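PDB 4R1D: uncharacterized protein from Pseudomonas aeruginosa PAO1, which binds the type VI secretion lipase Tle4 as its cognate immunity protein, Tli4, and so probably protects the producing cell. Local coordinates for residues B[157-169]-B[175-187]. Residues are numbered along the deposited sequence; the frame is centred on the assembly and turned at random.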
ATOM      1  N   ASP B 157     -18.545 -17.732  24.557  1.00 25.96           N
ATOM      2  CA  ASP B 157     -19.267 -17.725  23.295  1.00 29.77           C
ATOM      3  C   ASP B 157     -20.084 -16.452  23.160  1.00 28.86           C
ATOM      4  O   ASP B 157     -21.082 -16.413  22.441  1.00 34.04           O
ATOM      5  CB  ASP B 157     -20.155 -18.962  23.168  1.00 34.85           C
ATOM      6  CG  ASP B 157     -21.065 -19.150  24.363  1.00 35.92           C
ATOM      7  OD1 ASP B 157     -21.249 -18.183  25.131  1.00 40.37           O
ATOM      8  OD2 ASP B 157     -21.599 -20.268  24.532  1.00 54.20           O
ATOM      9  N   SER B 158     -19.661 -15.418  23.871  1.00 22.32           N
ATOM     10  CA  SER B 158     -20.268 -14.105  23.735  1.00 31.06           C
ATOM     11  C   SER B 158     -19.688 -13.454  22.494  1.00 30.74           C
ATOM     12  O   SER B 158     -18.491 -13.566  22.228  1.00 27.12           O
ATOM     13  CB  SER B 158     -19.970 -13.242  24.959  1.00 32.08           C
ATOM     14  OG  SER B 158     -20.473 -13.850  26.136  1.00 41.73           O
ATOM     15  N   PHE B 159     -20.529 -12.770  21.730  1.00 29.74           N
ATOM     16  CA  PHE B 159     -20.050 -12.182  20.488  1.00 25.16           C
ATOM     17  C   PHE B 159     -18.919 -11.183  20.709  1.00 23.80           C
ATOM     18  O   PHE B 159     -18.958 -10.373  21.632  1.00 25.70           O
ATOM     19  CB  PHE B 159     -21.177 -11.513  19.705  1.00 26.37           C
ATOM     20  CG  PHE B 159     -20.709 -10.920  18.421  1.00 20.76           C
ATOM     21  CD1 PHE B 159     -20.506 -11.731  17.318  1.00 21.60           C
ATOM     22  CD2 PHE B 159     -20.407  -9.572  18.328  1.00 33.10           C
ATOM     23  CE1 PHE B 159     -20.036 -11.204  16.131  1.00 28.72           C
ATOM     24  CE2 PHE B 159     -19.937  -9.033  17.143  1.00 30.48           C
ATOM     25  CZ  PHE B 159     -19.753  -9.852  16.041  1.00 26.63           C
ATOM     26  N   GLN B 160     -17.906 -11.252  19.848  1.00 21.51           N
ATOM     27  CA  GLN B 160     -16.854 -10.244  19.777  1.00 21.05           C
ATOM     28  C   GLN B 160     -16.371 -10.244  18.333  1.00 18.83           C
ATOM     29  O   GLN B 160     -16.530 -11.251  17.636  1.00 19.97           O
ATOM     30  CB  GLN B 160     -15.697 -10.606  20.704  1.00 23.37           C
ATOM     31  CG  GLN B 160     -15.170 -12.003  20.458  1.00 22.31           C
ATOM     32  CD  GLN B 160     -14.062 -12.405  21.413  1.00 26.29           C
ATOM     33  OE1 GLN B 160     -13.860 -11.781  22.455  1.00 25.92           O
ATOM     34  NE2 GLN B 160     -13.328 -13.452  21.052  1.00 23.56           N
ATOM     35  N   VAL B 161     -15.803  -9.135  17.867  1.00 21.30           N
ATOM     36  CA  VAL B 161     -15.210  -9.131  16.531  1.00 18.16           C
ATOM     37  C   VAL B 161     -13.903  -9.930  16.587  1.00 16.89           C
ATOM     38  O   VAL B 161     -13.010  -9.614  17.374  1.00 19.71           O
ATOM     39  CB  VAL B 161     -14.917  -7.716  16.021  1.00 18.90           C
ATOM     40  CG1 VAL B 161     -14.064  -7.768  14.762  1.00 20.33           C
ATOM     41  CG2 VAL B 161     -16.213  -6.944  15.771  1.00 25.43           C
ATOM     42  N   GLU B 162     -13.806 -10.960  15.749  1.00 16.90           N
ATOM     43  CA  GLU B 162     -12.683 -11.887  15.797  1.00 16.07           C
ATOM     44  C   GLU B 162     -12.404 -12.402  14.393  1.00 16.31           C
ATOM     45  O   GLU B 162     -13.313 -12.546  13.578  1.00 16.05           O
ATOM     46  CB  GLU B 162     -12.972 -13.054  16.775  1.00 15.34           C
ATOM     47  CG  GLU B 162     -14.196 -13.873  16.434  1.00 14.03           C
ATOM     48  CD  GLU B 162     -14.470 -14.979  17.444  1.00 16.84           C
ATOM     49  OE1 GLU B 162     -14.157 -14.784  18.639  1.00 17.90           O
ATOM     50  OE2 GLU B 162     -14.989 -16.040  17.028  1.00 18.59           O
ATOM     51  N   ARG B 163     -11.138 -12.678  14.112  1.00 15.67           N
ATOM     52  CA  ARG B 163     -10.733 -13.027  12.764  1.00 13.81           C
ATOM     53  C   ARG B 163      -9.431 -13.790  12.839  1.00 12.47           C
ATOM     54  O   ARG B 163      -8.627 -13.564  13.746  1.00 14.27           O
ATOM     55  CB  ARG B 163     -10.555 -11.738  11.926  1.00 14.40           C
ATOM     56  CG  ARG B 163      -9.820 -11.930  10.591  1.00 17.11           C
ATOM     57  CD  ARG B 163      -9.991 -10.709   9.680  1.00 16.93           C
ATOM     58  NE  ARG B 163      -9.369  -9.485  10.198  1.00 14.80           N
ATOM     59  CZ  ARG B 163      -8.121  -9.114   9.924  1.00 15.56           C
ATOM     60  NH1 ARG B 163      -7.341  -9.882   9.159  1.00 16.44           N
ATOM     61  NH2 ARG B 163      -7.649  -7.976  10.407  1.00 17.23           N
ATOM     62  N   PHE B 164      -9.238 -14.708  11.901  1.00 14.18           N
ATOM     63  CA  PHE B 164      -7.926 -15.307  11.699  1.00 15.01           C
ATOM     64  C   PHE B 164      -7.585 -15.399  10.225  1.00 14.34           C
ATOM     65  O   PHE B 164      -8.450 -15.309   9.351  1.00 13.53           O
ATOM     66  CB  PHE B 164      -7.818 -16.691  12.370  1.00 14.25           C
ATOM     67  CG  PHE B 164      -8.658 -17.773  11.723  1.00 14.79           C
ATOM     68  CD1 PHE B 164      -8.247 -18.402  10.559  1.00 13.91           C
ATOM     69  CD2 PHE B 164      -9.852 -18.173  12.301  1.00 13.98           C
ATOM     70  CE1 PHE B 164      -9.025 -19.405   9.971  1.00 17.53           C
ATOM     71  CE2 PHE B 164     -10.628 -19.182  11.736  1.00 16.96           C
ATOM     72  CZ  PHE B 164     -10.217 -19.802  10.575  1.00 17.45           C
ATOM     73  N   GLY B 165      -6.304 -15.575   9.950  1.00 13.39           N
ATOM     74  CA  GLY B 165      -5.866 -15.900   8.616  1.00 14.15           C
ATOM     75  C   GLY B 165      -4.695 -16.844   8.756  1.00 11.95           C
ATOM     76  O   GLY B 165      -3.786 -16.595   9.549  1.00 13.61           O
ATOM     77  N   VAL B 166      -4.730 -17.922   7.980  1.00 13.88           N
ATOM     78  CA  VAL B 166      -3.714 -18.954   8.037  1.00 15.84           C
ATOM     79  C   VAL B 166      -3.232 -19.195   6.630  1.00 17.69           C
ATOM     80  O   VAL B 166      -4.033 -19.282   5.710  1.00 15.88           O
ATOM     81  CB  VAL B 166      -4.279 -20.281   8.612  1.00 15.33           C
ATOM     82  CG1 VAL B 166      -3.191 -21.336   8.654  1.00 18.95           C
ATOM     83  CG2 VAL B 166      -4.859 -20.048   9.995  1.00 17.31           C
ATOM     84  N   GLY B 167      -1.917 -19.268   6.465  1.00 14.11           N
ATOM     85  CA  GLY B 167      -1.310 -19.509   5.170  1.00 12.11           C
ATOM     86  C   GLY B 167      -0.470 -20.770   5.231  1.00 14.33           C
ATOM     87  O   GLY B 167       0.215 -21.006   6.220  1.00 17.10           O
ATOM     88  N   VAL B 168      -0.534 -21.574   4.171  1.00 15.78           N
ATOM     89  CA  VAL B 168       0.059 -22.904   4.197  1.00 16.33           C
ATOM     90  C   VAL B 168       0.794 -23.185   2.906  1.00 15.60           C
ATOM     91  O   VAL B 168       0.254 -22.955   1.821  1.00 16.28           O
ATOM     92  CB  VAL B 168      -1.044 -23.977   4.363  1.00 14.23           C
ATOM     93  CG1 VAL B 168      -0.428 -25.351   4.604  1.00 16.54           C
ATOM     94  CG2 VAL B 168      -1.960 -23.609   5.515  1.00 16.30           C
ATOM     95  N   THR B 169       2.020 -23.691   3.017  1.00 16.26           N
ATOM     96  CA  THR B 169       2.718 -24.204   1.842  1.00 16.96           C
ATOM     97  C   THR B 169       3.015 -25.688   1.981  1.00 20.87           C
ATOM     98  O   THR B 169       2.964 -26.253   3.085  1.00 20.11           O
ATOM     99  CB  THR B 169       4.015 -23.415   1.507  1.00 17.31           C
ATOM    100  OG1 THR B 169       4.989 -23.594   2.539  1.00 17.92           O
ATOM    101  CG2 THR B 169       3.702 -21.910   1.347  1.00 20.54           C
ATOM    102  N   GLY B 175       5.454 -23.545  -5.174  1.00 24.65           N
ATOM    103  CA  GLY B 175       4.670 -22.524  -5.834  1.00 24.92           C
ATOM    104  C   GLY B 175       3.231 -22.458  -5.357  1.00 23.53           C
ATOM    105  O   GLY B 175       2.542 -21.486  -5.635  1.00 22.49           O
ATOM    106  N   ALA B 176       2.773 -23.485  -4.650  1.00 27.41           N
ATOM    107  CA  ALA B 176       1.400 -23.490  -4.141  1.00 21.88           C
ATOM    108  C   ALA B 176       1.283 -22.810  -2.782  1.00 17.00           C
ATOM    109  O   ALA B 176       2.157 -22.943  -1.925  1.00 20.53           O
ATOM    110  CB  ALA B 176       0.862 -24.912  -4.058  1.00 19.08           C
ATOM    111  N   ARG B 177       0.186 -22.091  -2.571  1.00 19.12           N
ATOM    112  CA  ARG B 177      -0.128 -21.603  -1.237  1.00 15.95           C
ATOM    113  C   ARG B 177      -1.615 -21.752  -0.985  1.00 13.62           C
ATOM    114  O   ARG B 177      -2.435 -21.422  -1.844  1.00 15.57           O
ATOM    115  CB  ARG B 177       0.298 -20.136  -1.058  1.00 19.69           C
ATOM    116  CG  ARG B 177       0.286 -19.673   0.404  1.00 22.34           C
ATOM    117  CD  ARG B 177       0.448 -18.143   0.553  1.00 20.63           C
ATOM    118  NE  ARG B 177       1.618 -17.634  -0.168  1.00 18.93           N
ATOM    119  CZ  ARG B 177       2.872 -17.779   0.243  1.00 21.65           C
ATOM    120  NH1 ARG B 177       3.125 -18.412   1.380  1.00 17.47           N
ATOM    121  NH2 ARG B 177       3.872 -17.294  -0.489  1.00 23.12           N
ATOM    122  N   PHE B 178      -1.954 -22.285   0.176  1.00 16.10           N
ATOM    123  CA  PHE B 178      -3.341 -22.364   0.613  1.00 15.19           C
ATOM    124  C   PHE B 178      -3.561 -21.343   1.714  1.00 17.03           C
ATOM    125  O   PHE B 178      -2.692 -21.140   2.552  1.00 16.28           O
ATOM    126  CB  PHE B 178      -3.663 -23.789   1.102  1.00 16.44           C
ATOM    127  CG  PHE B 178      -5.019 -23.922   1.750  1.00 17.62           C
ATOM    128  CD1 PHE B 178      -6.152 -24.145   0.986  1.00 15.76           C
ATOM    129  CD2 PHE B 178      -5.157 -23.828   3.126  1.00 19.75           C
ATOM    130  CE1 PHE B 178      -7.414 -24.257   1.591  1.00 16.68           C
ATOM    131  CE2 PHE B 178      -6.400 -23.933   3.733  1.00 16.32           C
ATOM    132  CZ  PHE B 178      -7.530 -24.141   2.965  1.00 18.52           C
ATOM    133  N   GLU B 179      -4.716 -20.692   1.714  1.00 15.62           N
ATOM    134  CA  GLU B 179      -5.075 -19.826   2.833  1.00 14.54           C
ATOM    135  C   GLU B 179      -6.509 -20.036   3.310  1.00 13.35           C
ATOM    136  O   GLU B 179      -7.411 -20.326   2.517  1.00 15.03           O
ATOM    137  CB  GLU B 179      -4.810 -18.347   2.536  1.00 19.84           C
ATOM    138  CG  GLU B 179      -5.389 -17.839   1.246  1.00 16.06           C
ATOM    139  CD  GLU B 179      -5.711 -16.345   1.320  1.00 18.50           C
ATOM    140  OE1 GLU B 179      -4.782 -15.503   1.205  1.00 18.28           O
ATOM    141  OE2 GLU B 179      -6.899 -16.023   1.513  1.00 16.78           O
ATOM    142  N   PHE B 180      -6.693 -19.862   4.619  1.00 14.14           N
ATOM    143  CA  PHE B 180      -7.949 -20.118   5.320  1.00 14.09           C
ATOM    144  C   PHE B 180      -8.189 -18.925   6.242  1.00 11.99           C
ATOM    145  O   PHE B 180      -7.337 -18.591   7.063  1.00 13.37           O
ATOM    146  CB  PHE B 180      -7.789 -21.427   6.123  1.00 14.85           C
ATOM    147  CG  PHE B 180      -9.010 -21.846   6.912  1.00 18.02           C
ATOM    148  CD1 PHE B 180     -10.285 -21.680   6.407  1.00 14.96           C
ATOM    149  CD2 PHE B 180      -8.864 -22.455   8.154  1.00 14.72           C
ATOM    150  CE1 PHE B 180     -11.399 -22.096   7.135  1.00 21.06           C
ATOM    151  CE2 PHE B 180      -9.968 -22.869   8.885  1.00 20.11           C
ATOM    152  CZ  PHE B 180     -11.239 -22.689   8.377  1.00 19.00           C
ATOM    153  N   ARG B 181      -9.329 -18.260   6.086  1.00 16.35           N
ATOM    154  CA  ARG B 181      -9.626 -17.072   6.888  1.00 14.60           C
ATOM    155  C   ARG B 181     -11.054 -17.121   7.398  1.00 12.90           C
ATOM    156  O   ARG B 181     -11.935 -17.640   6.710  1.00 15.72           O
ATOM    157  CB  ARG B 181      -9.487 -15.798   6.031  1.00 13.72           C
ATOM    158  CG  ARG B 181      -8.119 -15.592   5.419  1.00 13.63           C
ATOM    159  CD  ARG B 181      -7.992 -14.289   4.633  1.00 14.66           C
ATOM    160  NE  ARG B 181      -6.689 -14.314   3.984  1.00 18.61           N
ATOM    161  CZ  ARG B 181      -5.551 -14.014   4.600  1.00 20.27           C
ATOM    162  NH1 ARG B 181      -5.572 -13.602   5.861  1.00 17.41           N
ATOM    163  NH2 ARG B 181      -4.397 -14.120   3.951  1.00 19.45           N
ATOM    164  N   SER B 182     -11.287 -16.549   8.578  1.00 14.49           N
ATOM    165  CA  SER B 182     -12.649 -16.296   9.051  1.00 13.31           C
ATOM    166  C   SER B 182     -12.703 -14.886   9.610  1.00 14.26           C
ATOM    167  O   SER B 182     -11.725 -14.395  10.197  1.00 14.39           O
ATOM    168  CB  SER B 182     -13.097 -17.317  10.123  1.00 17.09           C
ATOM    169  OG  SER B 182     -12.726 -16.903  11.428  1.00 19.54           O
ATOM    170  N   SER B 183     -13.846 -14.239   9.433  1.00 13.25           N
ATOM    171  CA  SER B 183     -14.021 -12.879   9.885  1.00 17.87           C
ATOM    172  C   SER B 183     -15.485 -12.694  10.260  1.00 16.80           C
ATOM    173  O   SER B 183     -16.372 -13.027   9.476  1.00 15.65           O
ATOM    174  CB  SER B 183     -13.644 -11.925   8.745  1.00 19.72           C
ATOM    175  OG  SER B 183     -13.927 -10.584   9.107  1.00 23.16           O
ATOM    176  N   THR B 184     -15.751 -12.178  11.455  1.00 18.05           N
ATOM    177  CA  THR B 184     -17.135 -11.949  11.867  1.00 18.21           C
ATOM    178  C   THR B 184     -17.793 -10.938  10.924  1.00 16.87           C
ATOM    179  O   THR B 184     -17.133 -10.033  10.413  1.00 19.25           O
ATOM    180  CB  THR B 184     -17.248 -11.430  13.331  1.00 18.10           C
ATOM    181  OG1 THR B 184     -16.285 -10.395  13.560  1.00 18.40           O
ATOM    182  CG2 THR B 184     -17.036 -12.563  14.354  1.00 19.41           C
ATOM    183  N   GLY B 185     -19.093 -11.101  10.701  1.00 22.74           N
ATOM    184  CA  GLY B 185     -19.839 -10.216   9.826  1.00 22.20           C
ATOM    185  C   GLY B 185     -20.004 -10.770   8.425  1.00 22.59           C
ATOM    186  O   GLY B 185     -19.093 -11.392   7.864  1.00 19.15           O
ATOM    187  N   ALA B 186     -21.176 -10.541   7.842  1.00 21.18           N
ATOM    188  CA  ALA B 186     -21.436 -11.011   6.490  1.00 19.73           C
ATOM    189  C   ALA B 186     -20.639 -10.182   5.500  1.00 20.26           C
ATOM    190  O   ALA B 186     -20.592  -8.961   5.606  1.00 22.48           O
ATOM    191  CB  ALA B 186     -22.920 -10.930   6.169  1.00 19.75           C
ATOM    192  N   GLU B 187     -19.994 -10.840   4.544  1.00 20.41           N
ATOM    193  CA  GLU B 187     -19.378 -10.090   3.461  1.00 20.01           C
ATOM    194  C   GLU B 187     -20.484  -9.372   2.683  1.00 23.13           C
ATOM    195  O   GLU B 187     -21.637  -9.823   2.650  1.00 21.14           O
ATOM    196  CB  GLU B 187     -18.575 -11.021   2.550  1.00 22.08           C
ATOM    197  CG  GLU B 187     -17.747 -10.312   1.497  1.00 22.72           C
ATOM    198  CD  GLU B 187     -16.868  -9.215   2.069  1.00 22.63           C
ATOM    199  OE1 GLU B 187     -17.351  -8.067   2.162  1.00 23.58           O
ATOM    200  OE2 GLU B 187     -15.702  -9.496   2.418  1.00 19.40           O
TER
HETATM  201  O   HOH W   1     -14.227 -15.027  12.616  1.00 16.31           O
HETATM  202  O   HOH W   2      -7.822 -12.747   7.761  1.00 17.41           O
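Phe-164 has CG between its backbone N and carbonyl carbon (chi1 69°), which turns the ring across to the neighbouring strand. Phe-180 has CG anti to the backbone N (chi1 -180°) and offers a ring face. The two form an edge-to-face pair, with ring planes at 66° and Phe-164 CZ 3.5 Å from Phe-180 CE2. Ser-182 N lies over one face of the Phe-164 ring. Ser-182 OG comes within 3.1 Å of Phe-164 CE2, and a water joins this hydroxyl to Glu-162 O. Val-168 CG2 meets the edge of the Phe-178 ring at CD2, 4.0 Å away. Strands 162-169 and 176-183 form an antiparallel beta hairpin. Paired backbone bonds link Phe-164 with Ser-182, Val-166 with Phe-180 and Val-168 with Phe-178. Strand 14-18 packs on the face that carries Phe-164, Val-166, Phe-178 and Phe-180. The other face meets the partner chain. There Arg-181 grips Glu-179 side-on, with NE 3.0 Å from OE2. In the partner chain, Asp-67 bridges Arg-181, while Arg-97 and Ser-69 hold Glu-179. Gly-165 leaves room for the guanidinium: Arg-181 NH1 lies 3.6 Å from Gly-165 CA. A second water accepts from Arg-163 NH1 and Arg-181 NH1 and donates to Phe-164 O. Gln-110 of the partner chain also bonds Arg-163. At the strand end, Thr-184 N bonds Glu-162 O, and Thr-184 OG1 takes a weak bond from Glu-162 N.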